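Local coordinates for protein glucose-6-phosphate dehydrogenase (Trypanosoma cruzi, PDB 5AQ1) that oxidises glucose 6-phosphate with NADP+ to give 6-phosphogluconolactone and NADPH, the entry step of the pentose phosphate pathway, at residues Gly264-Val269 and Pro472-Ile477; Val269-Leu274 and Ala465-Tyr470. All coordinates share one frame; numbering follows the deposited sequence.

Interaction 1: residues Gly264-Val269 and Pro472-Ile477; sequences GIIRDV and PLLHAI. With BG6 (6-O-phosphono-beta-D-glucopyranose), chain F.
I266 and R267 of one helix lie against L473, L474 and I477 of another, in a roughly antiparallel helix pair, crossing at a clear angle, in the C-terminal domain of glucose-6-phosphate dehydrogenase. The segment axes run at 147° to each other and come no closer than 10.8 Å, a wide spacing bridged by branched aliphatic side chains and one long arginine. No hydrogen bond crosses between 264-269 and 472-477.

L473 comes first along the second helix and touches lightly: its CD2 meets I266 CD1 at 4.1 Å, the two side chains crossing at about a right angle. L474 follows as the main contact residue, standing opposite I266 and touching both I266 and R267. Its CD2 lies 3.7 Å from I266 CG2, and the side chains slide past each other in opposite directions. The same CD2 sits 4.0 Å above the centre of one face of the R267 guanidinium, while CD1 lies along the arginine chain, against CG and NE. Arginine suits this site because its extended chain and flat face accept hydrocarbon while its nitrogens bond at the rim: NH1 to I263 O, NE to R185 O, and NH2 in a salt bridge to D478, so the group is held from several directions.

I477 closes the row. In I266, CG1 stands anti to the carbonyl carbon (chi1 -64°) and the chain then extends, which carries CD1 out to meet I477 CD1 tip to tip at 3.6 Å. On another side of the same turn, D268 serves the substrate. A bond from O3 of glucose 6-phosphate to D268 OD2 refines to a doubtfully short length, but substrate O2 donates soundly to D268 OD1 at 2.6 Å.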
ATOM      1  N   GLY B 264      -9.429  18.637  37.322  1.00 42.83           N
ATOM      2  CA  GLY B 264     -10.159  18.719  36.053  1.00 41.25           C
ATOM      3  C   GLY B 264     -10.083  17.432  35.251  1.00 39.83           C
ATOM      4  O   GLY B 264      -9.268  16.558  35.536  1.00 37.10           O
ATOM      5  N   ILE B 265     -10.940  17.324  34.239  1.00 39.49           N
ATOM      6  CA  ILE B 265     -11.075  16.083  33.461  1.00 38.29           C
ATOM      7  C   ILE B 265      -9.834  15.753  32.622  1.00 36.92           C
ATOM      8  O   ILE B 265      -9.548  14.583  32.366  1.00 35.81           O
ATOM      9  CB  ILE B 265     -12.345  16.113  32.562  1.00 38.57           C
ATOM     10  CG1 ILE B 265     -12.700  14.715  32.034  1.00 37.05           C
ATOM     11  CG2 ILE B 265     -12.182  17.088  31.398  1.00 38.86           C
ATOM     12  CD1 ILE B 265     -13.122  13.734  33.105  1.00 36.88           C
ATOM     13  N   ILE B 266      -9.100  16.774  32.194  1.00 37.04           N
ATOM     14  CA  ILE B 266      -7.921  16.558  31.360  1.00 36.38           C
ATOM     15  C   ILE B 266      -6.813  15.900  32.179  1.00 35.93           C
ATOM     16  O   ILE B 266      -6.232  14.902  31.756  1.00 35.75           O
ATOM     17  CB  ILE B 266      -7.416  17.867  30.719  1.00 36.74           C
ATOM     18  CG1 ILE B 266      -8.468  18.417  29.751  1.00 37.17           C
ATOM     19  CG2 ILE B 266      -6.113  17.628  29.968  1.00 36.34           C
ATOM     20  CD1 ILE B 266      -8.263  19.864  29.361  1.00 38.16           C
ATOM     21  N   ARG B 267      -6.527  16.458  33.351  1.00 36.69           N
ATOM     22  CA  ARG B 267      -5.543  15.870  34.256  1.00 37.41           C
ATOM     23  C   ARG B 267      -5.998  14.517  34.822  1.00 37.33           C
ATOM     24  O   ARG B 267      -5.172  13.632  35.060  1.00 36.80           O
ATOM     25  CB  ARG B 267      -5.230  16.826  35.411  1.00 38.33           C
ATOM     26  CG  ARG B 267      -4.562  18.129  35.000  1.00 38.91           C
ATOM     27  CD  ARG B 267      -3.988  18.838  36.214  1.00 40.42           C
ATOM     28  NE  ARG B 267      -3.543  20.205  35.928  1.00 41.60           N
ATOM     29  CZ  ARG B 267      -4.338  21.273  35.841  1.00 42.07           C
ATOM     30  NH1 ARG B 267      -5.653  21.162  36.002  1.00 42.77           N
ATOM     31  NH2 ARG B 267      -3.813  22.467  35.588  1.00 42.77           N
ATOM     32  N   ASP B 268      -7.306  14.360  35.025  1.00 37.98           N
ATOM     33  CA  ASP B 268      -7.853  13.180  35.702  1.00 37.88           C
ATOM     34  C   ASP B 268      -7.820  11.912  34.848  1.00 37.45           C
ATOM     35  O   ASP B 268      -7.443  10.848  35.344  1.00 37.21           O
ATOM     36  CB  ASP B 268      -9.287  13.455  36.171  1.00 39.14           C
ATOM     37  CG  ASP B 268      -9.813  12.392  37.126  1.00 39.42           C
ATOM     38  OD1 ASP B 268      -9.065  11.965  38.031  1.00 39.04           O
ATOM     39  OD2 ASP B 268     -10.990  12.000  36.981  1.00 40.21           O
ATOM     40  N   VAL B 269      -8.221  12.018  33.580  1.00 37.74           N
ATOM     41  CA  VAL B 269      -8.299  10.837  32.701  1.00 37.70           C
ATOM     42  C   VAL B 269      -7.652  10.969  31.315  1.00 36.81           C
ATOM     43  O   VAL B 269      -7.199   9.969  30.762  1.00 35.99           O
ATOM     44  CB  VAL B 269      -9.758  10.359  32.514  1.00 39.32           C
ATOM     45  CG1 VAL B 269     -10.417  10.110  33.865  1.00 41.68           C
ATOM     46  CG2 VAL B 269     -10.574  11.359  31.713  1.00 40.14           C
ATOM     47  N   PRO B 472       0.457  23.271  27.869  1.00 37.41           N
ATOM     48  CA  PRO B 472       0.073  24.578  27.315  1.00 38.63           C
ATOM     49  C   PRO B 472      -1.429  24.856  27.390  1.00 38.98           C
ATOM     50  O   PRO B 472      -1.825  25.968  27.746  1.00 39.74           O
ATOM     51  CB  PRO B 472       0.529  24.493  25.857  1.00 37.95           C
ATOM     52  CG  PRO B 472       1.675  23.549  25.882  1.00 37.23           C
ATOM     53  CD  PRO B 472       1.398  22.561  26.983  1.00 36.79           C
ATOM     54  N   LEU B 473      -2.247  23.854  27.069  1.00 38.28           N
ATOM     55  CA  LEU B 473      -3.703  23.980  27.167  1.00 39.43           C
ATOM     56  C   LEU B 473      -4.155  24.176  28.610  1.00 40.41           C
ATOM     57  O   LEU B 473      -4.958  25.063  28.900  1.00 41.31           O
ATOM     58  CB  LEU B 473      -4.404  22.756  26.570  1.00 38.64           C
ATOM     59  CG  LEU B 473      -5.931  22.672  26.744  1.00 39.32           C
ATOM     60  CD1 LEU B 473      -6.628  23.924  26.228  1.00 40.82           C
ATOM     61  CD2 LEU B 473      -6.477  21.439  26.042  1.00 38.58           C
ATOM     62  N   LEU B 474      -3.626  23.349  29.507  1.00 40.59           N
ATOM     63  CA  LEU B 474      -3.991  23.407  30.919  1.00 41.65           C
ATOM     64  C   LEU B 474      -3.707  24.777  31.525  1.00 43.08           C
ATOM     65  O   LEU B 474      -4.547  25.322  32.240  1.00 44.11           O
ATOM     66  CB  LEU B 474      -3.259  22.321  31.713  1.00 41.40           C
ATOM     67  CG  LEU B 474      -3.711  20.886  31.423  1.00 40.96           C
ATOM     68  CD1 LEU B 474      -2.712  19.886  31.979  1.00 40.58           C
ATOM     69  CD2 LEU B 474      -5.105  20.615  31.972  1.00 41.15           C
ATOM     70  N   HIS B 475      -2.532  25.331  31.238  1.00 43.95           N
ATOM     71  CA  HIS B 475      -2.172  26.654  31.751  1.00 46.22           C
ATOM     72  C   HIS B 475      -3.096  27.743  31.200  1.00 47.12           C
ATOM     73  O   HIS B 475      -3.471  28.665  31.926  1.00 49.58           O
ATOM     74  CB  HIS B 475      -0.706  26.996  31.460  1.00 45.92           C
ATOM     75  CG  HIS B 475       0.271  26.242  32.310  1.00 45.52           C
ATOM     76  ND1 HIS B 475       1.632  26.289  32.096  1.00 45.76           N
ATOM     77  CD2 HIS B 475       0.087  25.414  33.367  1.00 45.19           C
ATOM     78  CE1 HIS B 475       2.243  25.530  32.988  1.00 45.26           C
ATOM     79  NE2 HIS B 475       1.328  24.986  33.770  1.00 44.82           N
ATOM     80  N   ALA B 476      -3.470  27.625  29.928  1.00 45.53           N
ATOM     81  CA  ALA B 476      -4.442  28.536  29.327  1.00 45.92           C
ATOM     82  C   ALA B 476      -5.787  28.469  30.058  1.00 45.43           C
ATOM     83  O   ALA B 476      -6.378  29.502  30.372  1.00 46.41           O
ATOM     84  CB  ALA B 476      -4.628  28.219  27.852  1.00 44.89           C
ATOM     85  N   ILE B 477      -6.249  27.253  30.340  1.00 44.23           N
ATOM     86  CA  ILE B 477      -7.516  27.040  31.050  1.00 45.15           C
ATOM     87  C   ILE B 477      -7.500  27.656  32.453  1.00 46.62           C
ATOM     88  O   ILE B 477      -8.487  28.260  32.878  1.00 48.14           O
ATOM     89  CB  ILE B 477      -7.864  25.536  31.157  1.00 43.38           C
ATOM     90  CG1 ILE B 477      -8.182  24.966  29.775  1.00 41.87           C
ATOM     91  CG2 ILE B 477      -9.052  25.309  32.083  1.00 43.59           C
ATOM     92  CD1 ILE B 477      -8.060  23.460  29.704  1.00 40.66           C
TER
HETATM   93  C1  BG6 F 550      -9.532   7.213  38.069  1.00 30.92           C
HETATM   94  C2  BG6 F 550      -9.971   8.673  37.980  1.00 29.76           C
HETATM   95  O1  BG6 F 550      -8.145   7.089  37.730  1.00 31.30           O
HETATM   96  O5  BG6 F 550     -10.307   6.420  37.165  1.00 31.60           O
HETATM   97  C3  BG6 F 550     -11.458   8.774  38.278  1.00 30.10           C
HETATM   98  O2  BG6 F 550      -9.227   9.477  38.900  1.00 29.50           O
HETATM   99  C4  BG6 F 550     -12.209   7.877  37.307  1.00 31.47           C
HETATM  100  O3  BG6 F 550     -11.929  10.120  38.160  1.00 29.87           O
HETATM  101  C5  BG6 F 550     -11.709   6.445  37.448  1.00 32.13           C
HETATM  102  O4  BG6 F 550     -13.610   7.958  37.570  1.00 32.49           O
HETATM  103  C6  BG6 F 550     -12.458   5.501  36.512  1.00 32.94           C
HETATM  104  O6  BG6 F 550     -11.854   4.207  36.514  1.00 33.63           O
HETATM  105  P   BG6 F 550     -12.642   2.950  35.891  1.00 34.65           P
HETATM  106  O1P BG6 F 550     -12.994   3.376  34.484  1.00 37.93           O
HETATM  107  O2P BG6 F 550     -11.646   1.824  35.930  1.00 37.03           O
HETATM  108  O3P BG6 F 550     -13.824   2.782  36.815  1.00 38.15           O

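Interaction 2: residues Val269-Leu274 and Ala465-Tyr470; sequences VIQNHL and AAWRIY. With BG6 (6-O-phosphono-beta-D-glucopyranose), chain F.
Y470 OH and the backbone oxygen of I270 are both hydrogen-bonded to T275 OG1, just past the first segment, which also bonds weakly to Q271 O; one hydroxyl thus ties touching residues of both helices together. The Y470 and I270 side chains cross at about a right angle, Y470 CE1 lying 3.6 Å from I270 CG2, and Y470 CE2 comes within 3.7 Å of Q271 CA.

The Q271 carboxamide lies stacked on the W467 indole with the two planes 22° apart. Q271 NE2 sits 3.1 Å above the centre of the W467 ring system, and Q271 CG makes a CH-pi contact 3.7 Å from the centroid of its six-membered ring. The chain bends at chi2 (-86°), folding the amide over the indole face. Glutamine fits because one residue supplies methylenes, a flat amide and a carbonyl; a long, bent bond from N272 ND2 to OE1 may help to set the amide's rotation. A466 presents only its methyl, CB, 3.6 Å from Q271 O, small enough for the close backbone approach here.

The first segment itself makes a wider, pi-type turn, with L274 N bonded to V269 O, and N272 OD1 accepts H273 N. H273 NE2 reaches substrate O1 at 2.8 Å (163°), with ND1 bonded to D210. Since O1 belongs to the carbon this enzyme oxidises, the pairing is consistent with proton transfer there, beside a helix face held mainly by stacking and apolar contacts.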
ATOM      1  N   VAL B 269      -8.221  12.018  33.580  1.00 37.74           N
ATOM      2  CA  VAL B 269      -8.299  10.837  32.701  1.00 37.70           C
ATOM      3  C   VAL B 269      -7.652  10.969  31.315  1.00 36.81           C
ATOM      4  O   VAL B 269      -7.199   9.969  30.762  1.00 35.99           O
ATOM      5  CB  VAL B 269      -9.758  10.359  32.514  1.00 39.32           C
ATOM      6  CG1 VAL B 269     -10.417  10.110  33.865  1.00 41.68           C
ATOM      7  CG2 VAL B 269     -10.574  11.359  31.713  1.00 40.14           C
ATOM      8  N   ILE B 270      -7.617  12.172  30.744  1.00 36.34           N
ATOM      9  CA  ILE B 270      -7.094  12.345  29.386  1.00 36.42           C
ATOM     10  C   ILE B 270      -5.568  12.259  29.351  1.00 36.12           C
ATOM     11  O   ILE B 270      -5.004  11.513  28.553  1.00 35.12           O
ATOM     12  CB  ILE B 270      -7.570  13.667  28.749  1.00 37.66           C
ATOM     13  CG1 ILE B 270      -9.092  13.625  28.563  1.00 38.72           C
ATOM     14  CG2 ILE B 270      -6.874  13.902  27.409  1.00 37.38           C
ATOM     15  CD1 ILE B 270      -9.693  14.876  27.961  1.00 39.69           C
ATOM     16  N   GLN B 271      -4.911  13.007  30.234  1.00 36.69           N
ATOM     17  CA  GLN B 271      -3.448  13.050  30.298  1.00 36.14           C
ATOM     18  C   GLN B 271      -2.806  11.691  30.568  1.00 35.74           C
ATOM     19  O   GLN B 271      -1.657  11.457  30.182  1.00 36.06           O
ATOM     20  CB  GLN B 271      -3.004  14.054  31.365  1.00 36.84           C
ATOM     21  CG  GLN B 271      -1.496  14.206  31.512  1.00 37.01           C
ATOM     22  CD  GLN B 271      -0.861  13.185  32.447  1.00 36.48           C
ATOM     23  OE1 GLN B 271      -1.545  12.483  33.193  1.00 35.44           O
ATOM     24  NE2 GLN B 271       0.460  13.094  32.398  1.00 37.31           N
ATOM     25  N   ASN B 272      -3.543  10.800  31.226  1.00 35.86           N
ATOM     26  CA  ASN B 272      -3.018   9.490  31.595  1.00 35.75           C
ATOM     27  C   ASN B 272      -3.733   8.349  30.864  1.00 35.26           C
ATOM     28  O   ASN B 272      -3.165   7.752  29.951  1.00 35.29           O
ATOM     29  CB  ASN B 272      -3.031   9.300  33.122  1.00 36.33           C
ATOM     30  CG  ASN B 272      -4.275   9.872  33.781  1.00 39.00           C
ATOM     31  OD1 ASN B 272      -5.369   9.323  33.643  1.00 39.80           O
ATOM     32  ND2 ASN B 272      -4.116  10.978  34.503  1.00 39.95           N
ATOM     33  N   HIS B 273      -4.973   8.055  31.241  1.00 35.68           N
ATOM     34  CA  HIS B 273      -5.655   6.861  30.738  1.00 35.45           C
ATOM     35  C   HIS B 273      -5.781   6.855  29.216  1.00 34.82           C
ATOM     36  O   HIS B 273      -5.405   5.887  28.557  1.00 33.91           O
ATOM     37  CB  HIS B 273      -7.051   6.729  31.352  1.00 36.87           C
ATOM     38  CG  HIS B 273      -7.054   6.603  32.843  1.00 37.62           C
ATOM     39  ND1 HIS B 273      -6.213   5.745  33.520  1.00 37.98           N
ATOM     40  CD2 HIS B 273      -7.813   7.209  33.786  1.00 38.29           C
ATOM     41  CE1 HIS B 273      -6.448   5.835  34.817  1.00 38.85           C
ATOM     42  NE2 HIS B 273      -7.415   6.716  35.005  1.00 39.68           N
ATOM     43  N   LEU B 274      -6.316   7.939  28.664  1.00 35.26           N
ATOM     44  CA  LEU B 274      -6.610   8.002  27.234  1.00 35.63           C
ATOM     45  C   LEU B 274      -5.359   8.261  26.390  1.00 35.20           C
ATOM     46  O   LEU B 274      -5.296   7.836  25.232  1.00 36.60           O
ATOM     47  CB  LEU B 274      -7.685   9.055  26.950  1.00 35.36           C
ATOM     48  CG  LEU B 274      -8.991   8.931  27.750  1.00 36.28           C
ATOM     49  CD1 LEU B 274     -10.064   9.821  27.137  1.00 37.18           C
ATOM     50  CD2 LEU B 274      -9.490   7.494  27.837  1.00 35.49           C
ATOM     51  N   ALA B 465       6.499  13.065  28.315  1.00 35.95           N
ATOM     52  CA  ALA B 465       5.952  13.245  26.971  1.00 35.30           C
ATOM     53  C   ALA B 465       4.452  13.533  27.008  1.00 35.29           C
ATOM     54  O   ALA B 465       3.952  14.356  26.236  1.00 35.26           O
ATOM     55  CB  ALA B 465       6.234  12.019  26.119  1.00 34.02           C
ATOM     56  N   ALA B 466       3.744  12.866  27.919  1.00 34.61           N
ATOM     57  CA  ALA B 466       2.306  13.067  28.072  1.00 34.03           C
ATOM     58  C   ALA B 466       1.979  14.469  28.586  1.00 35.47           C
ATOM     59  O   ALA B 466       1.078  15.121  28.063  1.00 36.18           O
ATOM     60  CB  ALA B 466       1.714  12.014  28.994  1.00 33.46           C
ATOM     61  N   TRP B 467       2.715  14.941  29.593  1.00 35.90           N
ATOM     62  CA  TRP B 467       2.470  16.276  30.147  1.00 36.36           C
ATOM     63  C   TRP B 467       2.714  17.393  29.135  1.00 37.61           C
ATOM     64  O   TRP B 467       2.027  18.413  29.156  1.00 38.58           O
ATOM     65  CB  TRP B 467       3.314  16.523  31.402  1.00 35.75           C
ATOM     66  CG  TRP B 467       2.713  15.939  32.645  1.00 35.72           C
ATOM     67  CD1 TRP B 467       3.271  15.005  33.466  1.00 34.94           C
ATOM     68  CD2 TRP B 467       1.429  16.246  33.201  1.00 35.46           C
ATOM     69  NE1 TRP B 467       2.419  14.713  34.501  1.00 34.93           N
ATOM     70  CE2 TRP B 467       1.280  15.460  34.362  1.00 35.13           C
ATOM     71  CE3 TRP B 467       0.389  17.106  32.828  1.00 35.93           C
ATOM     72  CZ2 TRP B 467       0.135  15.509  35.158  1.00 35.51           C
ATOM     73  CZ3 TRP B 467      -0.747  17.156  33.617  1.00 36.37           C
ATOM     74  CH2 TRP B 467      -0.865  16.361  34.771  1.00 36.70           C
ATOM     75  N   ARG B 468       3.688  17.199  28.253  1.00 38.11           N
ATOM     76  CA  ARG B 468       4.016  18.205  27.247  1.00 41.39           C
ATOM     77  C   ARG B 468       2.894  18.395  26.225  1.00 40.45           C
ATOM     78  O   ARG B 468       2.737  19.477  25.662  1.00 40.48           O
ATOM     79  CB  ARG B 468       5.338  17.860  26.555  1.00 43.67           C
ATOM     80  CG  ARG B 468       6.540  18.172  27.433  1.00 46.60           C
ATOM     81  CD  ARG B 468       7.840  17.623  26.874  1.00 48.96           C
ATOM     82  NE  ARG B 468       8.929  17.830  27.828  1.00 53.72           N
ATOM     83  CZ  ARG B 468       9.725  18.898  27.862  1.00 56.40           C
ATOM     84  NH1 ARG B 468       9.608  19.881  26.973  1.00 57.57           N
ATOM     85  NH2 ARG B 468      10.666  18.969  28.794  1.00 59.36           N
ATOM     86  N   ILE B 469       2.105  17.349  26.008  1.00 38.77           N
ATOM     87  CA  ILE B 469       0.976  17.423  25.093  1.00 37.52           C
ATOM     88  C   ILE B 469      -0.097  18.393  25.592  1.00 36.98           C
ATOM     89  O   ILE B 469      -0.652  19.168  24.801  1.00 36.05           O
ATOM     90  CB  ILE B 469       0.362  16.025  24.856  1.00 36.60           C
ATOM     91  CG1 ILE B 469       1.351  15.157  24.070  1.00 37.08           C
ATOM     92  CG2 ILE B 469      -0.962  16.124  24.107  1.00 35.71           C
ATOM     93  CD1 ILE B 469       1.053  13.673  24.105  1.00 37.40           C
ATOM     94  N   TYR B 470      -0.373  18.358  26.898  1.00 35.08           N
ATOM     95  CA  TYR B 470      -1.534  19.054  27.462  1.00 35.01           C
ATOM     96  C   TYR B 470      -1.221  20.291  28.302  1.00 35.23           C
ATOM     97  O   TYR B 470      -2.121  21.089  28.560  1.00 35.31           O
ATOM     98  CB  TYR B 470      -2.371  18.080  28.298  1.00 34.52           C
ATOM     99  CG  TYR B 470      -2.746  16.835  27.540  1.00 33.58           C
ATOM    100  CD1 TYR B 470      -3.771  16.849  26.606  1.00 34.34           C
ATOM    101  CD2 TYR B 470      -2.065  15.646  27.747  1.00 33.74           C
ATOM    102  CE1 TYR B 470      -4.110  15.705  25.896  1.00 34.30           C
ATOM    103  CE2 TYR B 470      -2.391  14.500  27.044  1.00 33.19           C
ATOM    104  CZ  TYR B 470      -3.415  14.532  26.119  1.00 33.04           C
ATOM    105  OH  TYR B 470      -3.746  13.402  25.410  1.00 31.39           O
TER
HETATM  106  C1  BG6 F 550      -9.532   7.213  38.069  1.00 30.92           C
HETATM  107  C2  BG6 F 550      -9.971   8.673  37.980  1.00 29.76           C
HETATM  108  O1  BG6 F 550      -8.145   7.089  37.730  1.00 31.30           O
HETATM  109  O5  BG6 F 550     -10.307   6.420  37.165  1.00 31.60           O
HETATM  110  C3  BG6 F 550     -11.458   8.774  38.278  1.00 30.10           C
HETATM  111  O2  BG6 F 550      -9.227   9.477  38.900  1.00 29.50           O
HETATM  112  C4  BG6 F 550     -12.209   7.877  37.307  1.00 31.47           C
HETATM  113  O3  BG6 F 550     -11.929  10.120  38.160  1.00 29.87           O
HETATM  114  C5  BG6 F 550     -11.709   6.445  37.448  1.00 32.13           C
HETATM  115  O4  BG6 F 550     -13.610   7.958  37.570  1.00 32.49           O
HETATM  116  C6  BG6 F 550     -12.458   5.501  36.512  1.00 32.94           C
HETATM  117  O6  BG6 F 550     -11.854   4.207  36.514  1.00 33.63           O
HETATM  118  P   BG6 F 550     -12.642   2.950  35.891  1.00 34.65           P
HETATM  119  O1P BG6 F 550     -12.994   3.376  34.484  1.00 37.93           O
HETATM  120  O2P BG6 F 550     -11.646   1.824  35.930  1.00 37.03           O
HETATM  121  O3P BG6 F 550     -13.824   2.782  36.815  1.00 38.15           O

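How the interactions relate
Both interactions join helix 264-282 to helix 460-479, two successive zones of one roughly antiparallel, clearly crossed pair that share V269, and both are buried. Interaction 1 lies farther from the centre of the chain and includes a partly exposed arginine; its chemistry is aliphatic, with a charged group laid flat on leucine. Interaction 2, more central, is dominated by an amide-indole stack, with aliphatic contacts beside it. The zones are continuous: L474 CD1 packs on W467 CZ3 at 3.7 Å, and I266 O probably accepts a hydrogen bond from Q271 N through the widened helical turn. D268 sits at the O2/O3 side of the sugar and H273 at O1, both well clear of helix 460-479.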